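Local coordinates for beta-phenylalanine aminotransferase (Variovorax paradoxus, PDB 4AO9), which catalyses the pyridoxal-5'-phosphate-dependent transfer of the amino group of beta-phenylalanine to a keto-acid acceptor, as a class-III aminotransferase, at residues V223-P228 / L256-E261; F140-Q145 / D281-G286; V173-G178 / L200-N205; T209-I214 / L243-E248. One frame throughout, in Å; residues are numbered along the deposited sequence.

Interaction 1 (V223-P228 / L256-E261); sequences VVLVEP and LLVFDE. With PLP (pyridoxal-5'-phosphate), chain C.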
# COMPACT_ATOMS: atom_id res chain seq x y z
N VAL A 223 6.48 -17.66 -13.62
CA VAL A 223 7.06 -16.34 -13.74
C VAL A 223 8.50 -16.34 -13.25
O VAL A 223 8.85 -17.09 -12.33
CB VAL A 223 6.16 -15.29 -13.01
CG1 VAL A 223 5.95 -15.64 -11.58
CG2 VAL A 223 6.70 -13.87 -13.18
N VAL A 224 9.32 -15.54 -13.92
CA VAL A 224 10.67 -15.20 -13.47
C VAL A 224 10.62 -13.73 -13.12
O VAL A 224 10.31 -12.91 -13.97
CB VAL A 224 11.70 -15.44 -14.60
CG1 VAL A 224 13.10 -15.04 -14.12
CG2 VAL A 224 11.67 -16.91 -15.06
N LEU A 225 10.88 -13.41 -11.85
CA LEU A 225 10.80 -12.03 -11.34
C LEU A 225 12.19 -11.55 -10.96
O LEU A 225 12.89 -12.22 -10.19
CB LEU A 225 9.84 -11.97 -10.14
CG LEU A 225 9.83 -10.65 -9.34
CD1 LEU A 225 9.26 -9.51 -10.16
CD2 LEU A 225 9.03 -10.81 -8.05
N VAL A 226 12.61 -10.42 -11.53
CA VAL A 226 13.98 -9.96 -11.32
C VAL A 226 14.10 -8.43 -11.42
O VAL A 226 13.40 -7.78 -12.22
CB VAL A 226 14.94 -10.66 -12.34
CG1 VAL A 226 14.67 -10.19 -13.77
CG2 VAL A 226 16.43 -10.46 -11.98
N GLU A 227 15.01 -7.89 -10.62
CA GLU A 227 15.45 -6.49 -10.76
C GLU A 227 16.56 -6.43 -11.81
O GLU A 227 17.52 -7.19 -11.72
CB GLU A 227 16.02 -5.99 -9.44
CG GLU A 227 15.02 -5.97 -8.26
CD GLU A 227 15.76 -5.99 -6.94
OE1 GLU A 227 16.12 -4.89 -6.45
OE2 GLU A 227 16.01 -7.11 -6.43
N PRO A 228 16.45 -5.53 -12.81
CA PRO A 228 17.56 -5.45 -13.80
C PRO A 228 18.87 -4.92 -13.20
O PRO A 228 19.94 -5.13 -13.78
CB PRO A 228 17.03 -4.54 -14.90
CG PRO A 228 15.58 -4.36 -14.65
CD PRO A 228 15.25 -4.80 -13.25
N LEU A 256 6.18 -16.18 -17.78
CA LEU A 256 6.27 -14.74 -17.98
C LEU A 256 7.53 -14.20 -17.32
O LEU A 256 7.91 -14.63 -16.23
CB LEU A 256 5.04 -14.04 -17.40
CG LEU A 256 3.65 -14.39 -17.96
CD1 LEU A 256 2.62 -13.49 -17.32
CD2 LEU A 256 3.60 -14.22 -19.47
N LEU A 257 8.19 -13.26 -17.98
CA LEU A 257 9.28 -12.53 -17.34
C LEU A 257 8.71 -11.24 -16.80
O LEU A 257 8.01 -10.51 -17.51
CB LEU A 257 10.40 -12.20 -18.34
CG LEU A 257 11.58 -11.35 -17.87
CD1 LEU A 257 12.42 -12.10 -16.83
CD2 LEU A 257 12.43 -10.97 -19.08
N VAL A 258 8.98 -10.97 -15.52
CA VAL A 258 8.55 -9.72 -14.89
C VAL A 258 9.79 -8.97 -14.43
O VAL A 258 10.58 -9.48 -13.62
CB VAL A 258 7.59 -9.97 -13.70
CG1 VAL A 258 7.23 -8.65 -13.01
CG2 VAL A 258 6.34 -10.71 -14.16
N PHE A 259 9.97 -7.77 -14.97
CA PHE A 259 11.01 -6.88 -14.46
C PHE A 259 10.44 -5.96 -13.39
O PHE A 259 9.49 -5.19 -13.63
CB PHE A 259 11.62 -6.01 -15.57
CG PHE A 259 12.67 -6.70 -16.42
CD1 PHE A 259 13.59 -7.60 -15.89
CD2 PHE A 259 12.76 -6.37 -17.77
CE1 PHE A 259 14.58 -8.19 -16.70
CE2 PHE A 259 13.74 -6.96 -18.59
CZ PHE A 259 14.63 -7.86 -18.06
N ASP A 260 11.06 -6.03 -12.21
CA ASP A 260 10.78 -5.10 -11.14
C ASP A 260 11.62 -3.85 -11.39
O ASP A 260 12.82 -3.85 -11.12
CB ASP A 260 11.11 -5.75 -9.79
CG ASP A 260 10.85 -4.82 -8.61
OD1 ASP A 260 10.73 -3.60 -8.81
OD2 ASP A 260 10.78 -5.33 -7.48
N GLU A 261 10.99 -2.82 -11.94
CA GLU A 261 11.67 -1.54 -12.20
C GLU A 261 11.21 -0.46 -11.22
O GLU A 261 11.32 0.74 -11.50
CB GLU A 261 11.51 -1.10 -13.66
CG GLU A 261 12.15 -2.07 -14.66
CD GLU A 261 12.78 -1.36 -15.83
OE1 GLU A 261 13.88 -0.80 -15.64
OE2 GLU A 261 12.17 -1.34 -16.91
N1 PLP C . 10.96 -3.35 -5.45
C2 PLP C . 12.06 -2.59 -5.48
C2A PLP C . 13.14 -2.97 -6.49
C3 PLP C . 12.18 -1.50 -4.62
O3 PLP C . 13.22 -0.81 -4.68
C4 PLP C . 11.17 -1.16 -3.71
C4A PLP C . 11.24 0.05 -2.76
C5 PLP C . 10.04 -2.02 -3.70
C6 PLP C . 9.98 -3.10 -4.58
C5A PLP C . 8.87 -1.79 -2.74
O4P PLP C . 8.15 -0.64 -2.90
P PLP C . 7.31 -0.10 -1.64
O1P PLP C . 8.36 0.28 -0.52
O2P PLP C . 6.37 -1.25 -1.12
O3P PLP C . 6.50 1.04 -2.15
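Val223 pairs with Leu256, the first residue of strand 256-260, in two adjacent parallel strands of the central sheet of the PLP-dependent aminotransferase fold. Its CG2, anti to the backbone N, presses on Val258 CG2 at 3.3 Å, tighter than usual for two methyls. Val224 is bonded through both its N and its O: N donates to Leu256 O (2.9 Å), and O accepts a nearly straight bond from Val258 N (2.8 Å, 176° at the hydrogen). Leu225 CD1 covers Val258 CG1 on the face that helix 152-167 packs against. Val226 points to the other face, where CG1 lies at the edge of the Phe259 ring, 3.5 Å from CD1; its O accepts from Asp260 N, which stands well above the carbonyl plane. Beyond the strand, Glu227 turns away, its carboxylate held by Tyr179 N and Gly231 N, while Pro228 CG sits over a face of Phe259. Asp260 carries its carboxylate to the cofactor; with an alanine here, PLP N1 would probably lose its carboxylate partner, and His180 and Asn156 their shared acceptor. Asp260 OD2, which also accepts from His180 ND1 and Asn156 ND2, lies 2.8 Å from PLP N1.

Interaction 2 (F140-Q145 / D281-G286); sequences FPQIEQ and DLTTLG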
# COMPACT_ATOMS: atom_id res chain seq x y z
N PHE A 140 7.10 4.18 -20.98
CA PHE A 140 7.58 2.81 -20.89
C PHE A 140 6.69 1.94 -21.79
O PHE A 140 5.75 1.29 -21.33
CB PHE A 140 7.53 2.33 -19.43
CG PHE A 140 8.23 3.24 -18.45
CD1 PHE A 140 9.61 3.29 -18.37
CD2 PHE A 140 7.48 4.04 -17.59
CE1 PHE A 140 10.26 4.13 -17.46
CE2 PHE A 140 8.12 4.88 -16.66
CZ PHE A 140 9.51 4.93 -16.61
N PRO A 141 6.99 1.93 -23.10
CA PRO A 141 6.07 1.32 -24.06
C PRO A 141 5.86 -0.20 -23.93
O PRO A 141 4.93 -0.75 -24.53
CB PRO A 141 6.68 1.68 -25.42
CG PRO A 141 7.52 2.87 -25.15
CD PRO A 141 8.08 2.65 -23.78
N GLN A 142 6.72 -0.87 -23.16
CA GLN A 142 6.49 -2.27 -22.80
C GLN A 142 5.29 -2.43 -21.87
O GLN A 142 4.84 -3.55 -21.60
CB GLN A 142 7.74 -2.89 -22.15
CG GLN A 142 8.09 -2.33 -20.77
CD GLN A 142 9.02 -1.13 -20.82
OE1 GLN A 142 8.83 -0.19 -21.60
NE2 GLN A 142 10.04 -1.15 -19.96
N ILE A 143 4.76 -1.30 -21.40
CA ILE A 143 3.53 -1.29 -20.61
C ILE A 143 2.39 -0.85 -21.53
O ILE A 143 2.26 0.34 -21.87
CB ILE A 143 3.66 -0.37 -19.38
CG1 ILE A 143 4.79 -0.87 -18.47
CG2 ILE A 143 2.33 -0.27 -18.63
CD1 ILE A 143 5.10 0.05 -17.30
N GLU A 144 1.60 -1.82 -21.98
CA GLU A 144 0.48 -1.55 -22.91
C GLU A 144 -0.73 -1.06 -22.14
O GLU A 144 -1.44 -0.15 -22.60
CB GLU A 144 0.13 -2.79 -23.73
CG GLU A 144 1.29 -3.23 -24.61
CD GLU A 144 1.04 -4.50 -25.40
OE1 GLU A 144 0.07 -5.24 -25.15
OE2 GLU A 144 1.84 -4.73 -26.34
N GLN A 145 -1.00 -1.70 -21.00
CA GLN A 145 -1.98 -1.20 -20.03
C GLN A 145 -1.42 -1.44 -18.64
O GLN A 145 -0.55 -2.28 -18.45
CB GLN A 145 -3.30 -1.94 -20.14
CG GLN A 145 -4.02 -1.76 -21.46
CD GLN A 145 -5.38 -2.42 -21.43
OE1 GLN A 145 -5.55 -3.48 -20.83
NE2 GLN A 145 -6.35 -1.77 -22.04
N ASP A 281 7.34 -9.34 -19.99
CA ASP A 281 5.90 -9.48 -20.17
C ASP A 281 5.09 -8.55 -19.27
O ASP A 281 4.03 -8.06 -19.67
CB ASP A 281 5.48 -10.93 -19.94
CG ASP A 281 6.17 -11.86 -20.90
OD1 ASP A 281 5.67 -11.98 -22.04
OD2 ASP A 281 7.20 -12.45 -20.52
N LEU A 282 5.61 -8.31 -18.06
CA LEU A 282 5.07 -7.31 -17.14
C LEU A 282 6.22 -6.51 -16.57
O LEU A 282 7.37 -7.00 -16.54
CB LEU A 282 4.27 -7.94 -15.99
CG LEU A 282 3.03 -8.76 -16.37
CD1 LEU A 282 2.51 -9.50 -15.14
CD2 LEU A 282 1.93 -7.89 -16.95
N THR A 283 5.91 -5.31 -16.09
CA THR A 283 6.85 -4.44 -15.43
C THR A 283 6.14 -3.84 -14.22
O THR A 283 4.98 -3.44 -14.31
CB THR A 283 7.27 -3.30 -16.37
OG1 THR A 283 7.94 -3.87 -17.50
CG2 THR A 283 8.21 -2.31 -15.67
N THR A 284 6.86 -3.76 -13.10
CA THR A 284 6.34 -3.04 -11.94
C THR A 284 7.11 -1.74 -11.72
O THR A 284 8.30 -1.64 -12.05
CB THR A 284 6.34 -3.92 -10.69
OG1 THR A 284 7.68 -4.38 -10.44
CG2 THR A 284 5.40 -5.12 -10.88
N LEU A 285 6.38 -0.75 -11.21
CA LEU A 285 6.89 0.60 -10.98
C LEU A 285 6.48 1.07 -9.60
O LEU A 285 5.53 0.56 -9.01
CB LEU A 285 6.29 1.55 -12.02
CG LEU A 285 6.59 1.29 -13.49
CD1 LEU A 285 5.72 2.21 -14.34
CD2 LEU A 285 8.07 1.51 -13.80
N GLY A 286 7.19 2.07 -9.09
CA GLY A 286 6.87 2.64 -7.80
C GLY A 286 7.74 3.83 -7.49
O GLY A 286 8.25 4.52 -8.38
O HOH W 1 6.36 -5.09 -19.49
O HOH W 2 10.63 -3.35 -18.07
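Ile143 meets strand 282-286 through the end of its side chain. From CB, which carries CG1 anti to the carbonyl carbon (chi1 -61°), the chain runs to CG1, 4.1 Å from Thr283 CB, and on to CD1, which meets Leu285 CD1 tip to tip at 3.7 Å. The extended second torsion (chi2 174°) carries that methyl out to the leucine. Leu285 CD1 also touches Phe140 CD2 at 4.1 Å, while its other methyl, CD2, lies over one face of the phenylalanine ring. Leu285 is thus shared by Phe140 and Ile143, the first and last residues of the turn. The polar side is bridged by water. Thr283 OG1 donates to one water that in turn donates to Gln142 O, and accepts from a second water that takes a bond from Gln142 NE2; each water is 2.8 Å from Thr283 OG1. Gln142 CG packs on Thr283 OG1 at 3.6 Å, the two side chains crossing at about a right angle. Ser280 OG is a further partner of Thr283 OG1, and Asn274 ND2 binds Gln142 OE1. Ile143 N closes on Phe140 O at 2.8 Å, a type I beta turn that leads from helix 129-139 toward strand 145-149 and packs on the Thr283 and Leu285 face of strand 282-286, in the central sheet of the aminotransferase fold.

Interaction 3 (V173-G178 / L200-N205); sequences VVFSGG and LVLPYN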
# COMPACT_ATOMS: atom_id res chain seq x y z
N VAL A 173 10.27 -18.07 -10.00
CA VAL A 173 11.72 -17.92 -9.92
C VAL A 173 12.08 -16.49 -9.52
O VAL A 173 11.62 -15.53 -10.13
CB VAL A 173 12.39 -18.30 -11.26
CG1 VAL A 173 13.88 -17.95 -11.24
CG2 VAL A 173 12.20 -19.78 -11.54
N VAL A 174 12.87 -16.39 -8.46
CA VAL A 174 13.43 -15.12 -7.99
C VAL A 174 14.92 -15.33 -7.74
O VAL A 174 15.44 -16.45 -7.89
CB VAL A 174 12.75 -14.64 -6.68
CG1 VAL A 174 11.30 -14.20 -6.97
CG2 VAL A 174 12.80 -15.72 -5.58
N PHE A 175 15.61 -14.26 -7.37
CA PHE A 175 17.07 -14.33 -7.22
C PHE A 175 17.56 -13.93 -5.86
O PHE A 175 16.97 -13.09 -5.19
CB PHE A 175 17.76 -13.58 -8.37
CG PHE A 175 17.39 -14.16 -9.69
CD1 PHE A 175 16.23 -13.75 -10.34
CD2 PHE A 175 18.11 -15.22 -10.21
CE1 PHE A 175 15.82 -14.37 -11.52
CE2 PHE A 175 17.72 -15.84 -11.39
CZ PHE A 175 16.56 -15.42 -12.05
N SER A 176 18.64 -14.60 -5.45
CA SER A 176 19.28 -14.33 -4.17
C SER A 176 19.57 -12.84 -4.06
O SER A 176 20.04 -12.22 -5.02
CB SER A 176 20.59 -15.13 -4.06
OG SER A 176 21.50 -14.76 -5.08
N GLY A 177 19.26 -12.26 -2.91
CA GLY A 177 19.42 -10.82 -2.70
C GLY A 177 18.28 -9.97 -3.25
O GLY A 177 18.26 -8.76 -3.02
N GLY A 178 17.34 -10.60 -3.94
CA GLY A 178 16.22 -9.90 -4.53
C GLY A 178 15.35 -9.21 -3.50
O GLY A 178 15.07 -9.77 -2.43
N LEU A 200 11.36 -20.48 -6.13
CA LEU A 200 12.65 -21.11 -6.44
C LEU A 200 13.69 -20.00 -6.51
O LEU A 200 13.63 -19.15 -7.41
CB LEU A 200 12.56 -21.87 -7.76
CG LEU A 200 13.86 -22.43 -8.34
CD1 LEU A 200 14.53 -23.41 -7.37
CD2 LEU A 200 13.58 -23.12 -9.66
N VAL A 201 14.63 -20.01 -5.57
CA VAL A 201 15.60 -18.92 -5.42
C VAL A 201 16.92 -19.33 -6.07
O VAL A 201 17.56 -20.31 -5.65
CB VAL A 201 15.83 -18.54 -3.93
CG1 VAL A 201 16.76 -17.33 -3.82
CG2 VAL A 201 14.51 -18.26 -3.22
N LEU A 202 17.32 -18.57 -7.09
CA LEU A 202 18.51 -18.86 -7.88
C LEU A 202 19.54 -17.76 -7.70
O LEU A 202 19.20 -16.65 -7.32
CB LEU A 202 18.12 -18.99 -9.36
CG LEU A 202 17.12 -20.09 -9.73
CD1 LEU A 202 16.90 -20.13 -11.24
CD2 LEU A 202 17.57 -21.46 -9.22
N PRO A 203 20.81 -18.06 -7.99
CA PRO A 203 21.83 -17.02 -7.80
C PRO A 203 21.74 -15.89 -8.82
O PRO A 203 21.65 -16.13 -10.02
CB PRO A 203 23.16 -17.78 -7.97
CG PRO A 203 22.80 -19.23 -8.02
CD PRO A 203 21.38 -19.35 -8.43
N TYR A 204 21.77 -14.65 -8.34
CA TYR A 204 21.80 -13.50 -9.26
C TYR A 204 23.06 -13.54 -10.12
O TYR A 204 24.14 -13.89 -9.65
CB TYR A 204 21.74 -12.20 -8.47
CG TYR A 204 21.35 -10.97 -9.27
CD1 TYR A 204 20.06 -10.82 -9.78
CD2 TYR A 204 22.27 -9.95 -9.49
CE1 TYR A 204 19.69 -9.68 -10.49
CE2 TYR A 204 21.92 -8.80 -10.20
CZ TYR A 204 20.63 -8.66 -10.69
OH TYR A 204 20.26 -7.54 -11.38
N ASN A 205 22.91 -13.17 -11.39
CA ASN A 205 24.03 -13.07 -12.34
C ASN A 205 24.72 -14.39 -12.68
O ASN A 205 25.85 -14.39 -13.13
CB ASN A 205 25.05 -12.00 -11.89
CG ASN A 205 24.66 -10.62 -12.38
OD1 ASN A 205 23.99 -10.50 -13.39
ND2 ASN A 205 25.08 -9.58 -11.66
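Two parallel strands at one margin of the central aminotransferase sheet meet here, 198-202 being its outermost strand on this side within the chain. Val174 gives its N to Leu200 O at 3.0 Å and takes Leu202 N on its O at 2.9 Å. Ser176 N continues the ladder to Leu202 O (2.8 Å) just past the end of the strand. Its OG, set between the backbone N and the carbonyl carbon (chi1 62°), then accepts a longer bond from Tyr204 N at 3.3 Å, extending the pairing into the loops. On one face, Val173 CG1 touches Leu202 CD1 at 3.7 Å, and Phe175 sets ring atom CE2 against Leu202 CB, the two side chains meeting at a slant. Pro203 O and Tyr204 N approach this ring at its edge. The Phe175 CB in turn lies in the plane of the Tyr204 ring, at the edge by CD1 (3.9 Å). On the other face, Val174 CG2 meets Val201 CG2, and Val201 CG1 reaches the backbone of Ser176. Gly178 N bonds to Phe175 O, closing a type II turn that leads on toward the cofactor pocket. Phe242 of helix 240-253 makes edge-to-face contacts with both Phe175 and Tyr204, Gln213 of helix 207-216 covers Leu202, and strand 221-226 bonds to Val173 from its other side.

Interaction 4 (T209-I214 / L243-E248); sequences TARAQI and LQALRE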
# COMPACT_ATOMS: atom_id res chain seq x y z
N THR A 209 23.28 -21.38 -14.38
CA THR A 209 22.34 -21.96 -13.42
C THR A 209 20.89 -21.57 -13.74
O THR A 209 19.98 -22.40 -13.65
CB THR A 209 22.71 -21.60 -11.96
OG1 THR A 209 24.02 -22.10 -11.66
CG2 THR A 209 21.72 -22.19 -10.98
N ALA A 210 20.69 -20.31 -14.13
CA ALA A 210 19.35 -19.84 -14.50
C ALA A 210 18.76 -20.64 -15.66
O ALA A 210 17.64 -21.13 -15.57
CB ALA A 210 19.38 -18.36 -14.82
N ARG A 211 19.52 -20.79 -16.74
CA ARG A 211 19.06 -21.59 -17.89
C ARG A 211 18.75 -23.01 -17.46
O ARG A 211 17.70 -23.54 -17.79
CB ARG A 211 20.12 -21.62 -19.00
CG ARG A 211 20.32 -20.29 -19.70
CD ARG A 211 21.20 -20.48 -20.94
NE ARG A 211 21.52 -19.22 -21.60
CZ ARG A 211 20.77 -18.63 -22.52
NH1 ARG A 211 19.63 -19.18 -22.91
NH2 ARG A 211 21.16 -17.48 -23.05
N ALA A 212 19.67 -23.63 -16.72
CA ALA A 212 19.52 -25.03 -16.33
C ALA A 212 18.31 -25.27 -15.44
O ALA A 212 17.54 -26.20 -15.65
CB ALA A 212 20.79 -25.55 -15.65
N GLN A 213 18.15 -24.42 -14.43
CA GLN A 213 17.07 -24.61 -13.48
C GLN A 213 15.71 -24.21 -14.02
O GLN A 213 14.71 -24.87 -13.73
CB GLN A 213 17.38 -23.92 -12.16
CG GLN A 213 18.58 -24.55 -11.42
CD GLN A 213 18.50 -26.07 -11.33
OE1 GLN A 213 17.52 -26.62 -10.84
NE2 GLN A 213 19.55 -26.75 -11.81
N ILE A 214 15.66 -23.15 -14.83
CA ILE A 214 14.40 -22.78 -15.48
C ILE A 214 13.94 -23.88 -16.45
O ILE A 214 12.77 -24.28 -16.44
CB ILE A 214 14.45 -21.40 -16.13
CG1 ILE A 214 14.61 -20.32 -15.05
CG2 ILE A 214 13.19 -21.14 -16.97
CD1 ILE A 214 15.03 -18.96 -15.58
N LEU A 243 20.59 -11.51 -17.89
CA LEU A 243 19.24 -11.01 -18.14
C LEU A 243 18.67 -11.56 -19.46
O LEU A 243 17.50 -11.92 -19.51
CB LEU A 243 19.17 -9.48 -18.06
CG LEU A 243 19.54 -8.85 -16.71
CD1 LEU A 243 19.55 -7.34 -16.86
CD2 LEU A 243 18.58 -9.29 -15.60
N GLN A 244 19.50 -11.65 -20.50
CA GLN A 244 19.08 -12.28 -21.75
C GLN A 244 18.75 -13.77 -21.56
O GLN A 244 17.78 -14.27 -22.14
CB GLN A 244 20.13 -12.06 -22.85
CG GLN A 244 19.72 -12.53 -24.25
CD GLN A 244 18.46 -11.85 -24.79
OE1 GLN A 244 18.14 -10.70 -24.45
NE2 GLN A 244 17.73 -12.57 -25.65
N ALA A 245 19.53 -14.46 -20.74
CA ALA A 245 19.25 -15.86 -20.43
C ALA A 245 17.88 -16.01 -19.78
O ALA A 245 17.16 -16.96 -20.06
CB ALA A 245 20.34 -16.46 -19.55
N LEU A 246 17.50 -15.06 -18.92
CA LEU A 246 16.18 -15.10 -18.29
C LEU A 246 15.05 -14.92 -19.31
O LEU A 246 14.05 -15.65 -19.27
CB LEU A 246 16.07 -14.02 -17.20
CG LEU A 246 17.08 -14.11 -16.06
CD1 LEU A 246 16.69 -13.12 -14.96
CD2 LEU A 246 17.22 -15.53 -15.49
N ARG A 247 15.20 -13.96 -20.21
CA ARG A 247 14.21 -13.72 -21.25
C ARG A 247 14.07 -14.96 -22.14
O ARG A 247 12.96 -15.43 -22.40
CB ARG A 247 14.58 -12.46 -22.07
CG ARG A 247 13.71 -12.21 -23.31
CD ARG A 247 12.28 -11.77 -22.98
NE ARG A 247 11.43 -12.90 -22.61
CZ ARG A 247 10.19 -12.80 -22.12
NH1 ARG A 247 9.64 -11.60 -21.91
NH2 ARG A 247 9.51 -13.90 -21.81
N GLU A 248 15.21 -15.51 -22.57
CA GLU A 248 15.17 -16.67 -23.45
C GLU A 248 14.57 -17.90 -22.78
O GLU A 248 13.74 -18.60 -23.38
CB GLU A 248 16.56 -16.98 -23.99
CG GLU A 248 17.01 -15.96 -25.02
CD GLU A 248 18.46 -16.12 -25.46
OE1 GLU A 248 19.13 -17.10 -25.05
OE2 GLU A 248 18.94 -15.24 -26.21
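Arg211 leaves its helix with CG anti to the carbonyl carbon (chi1 -69°) and runs extended through CG and CD to NE, which carries the guanidinium across to Glu248 on the neighbouring helix. Glu248 is likewise extended beyond CG, and its OE1 receives both terminal nitrogens of the arginine: NH2 at 2.9 Å and NH1 at 3.0 Å. This is an end-on, forked salt bridge to a single oxygen. OE1 lies almost in the guanidinium plane, but the two planes are turned 46° apart, and the nitrogens reach OE1 differently: OE1 takes NH1 on its anti lone pair, whereas NH2 comes from above the carboxylate plane. The second oxygen, OE2, is held from within its own helix by Gln244 NE2 at 3.0 Å, which should limit rotation of the carboxylate. Beneath the bridge, Ala245 CB lies under one face of the guanidinium, toward its rim, 3.6 Å from Arg211 NE. A methionine at Arg211 would probably leave Glu248 OE1 without its charged mate and the carboxylate with one less restraint on its position. Deeper between the helices, Leu246 CD2 meets Ala210 CB at 3.6 Å and Ile214 CD1 at 4.1 Å, crossing the isoleucine at about a right angle. The short helical segments run nearly parallel, their axes 9.2 Å apart at a 16° angle. Both lie against one face of the central sheet: Ile214 packs on Ile221 and Val224 of strand 221-226, and Leu246 on Val226 of that strand and Leu257 of strand 256-260.

In the fold
Interactions 1, 2 and 3 all reach one mixed sheet, in the order 282-286, 256-260, 221-226, 171-175, 198-202, while interaction 4 joins two helices on one of its faces. Interaction 1 is central: its centre is about 11 Å from those of interactions 2 and 3 and about 12 Å from that of interaction 4. Interactions 2 and 3 lie about 21 Å apart and do not touch. Along the chain, interaction 2 closes a loop enclosing the other three; interaction 3 precedes both others, and the segments of interactions 1 and 4 alternate, each helix of interaction 4 leading into a strand of interaction 1. The Arg247-Asp281 salt bridge ties interaction 4 to interaction 2. At the end of strand 256-260, Asp260 meets the cofactor.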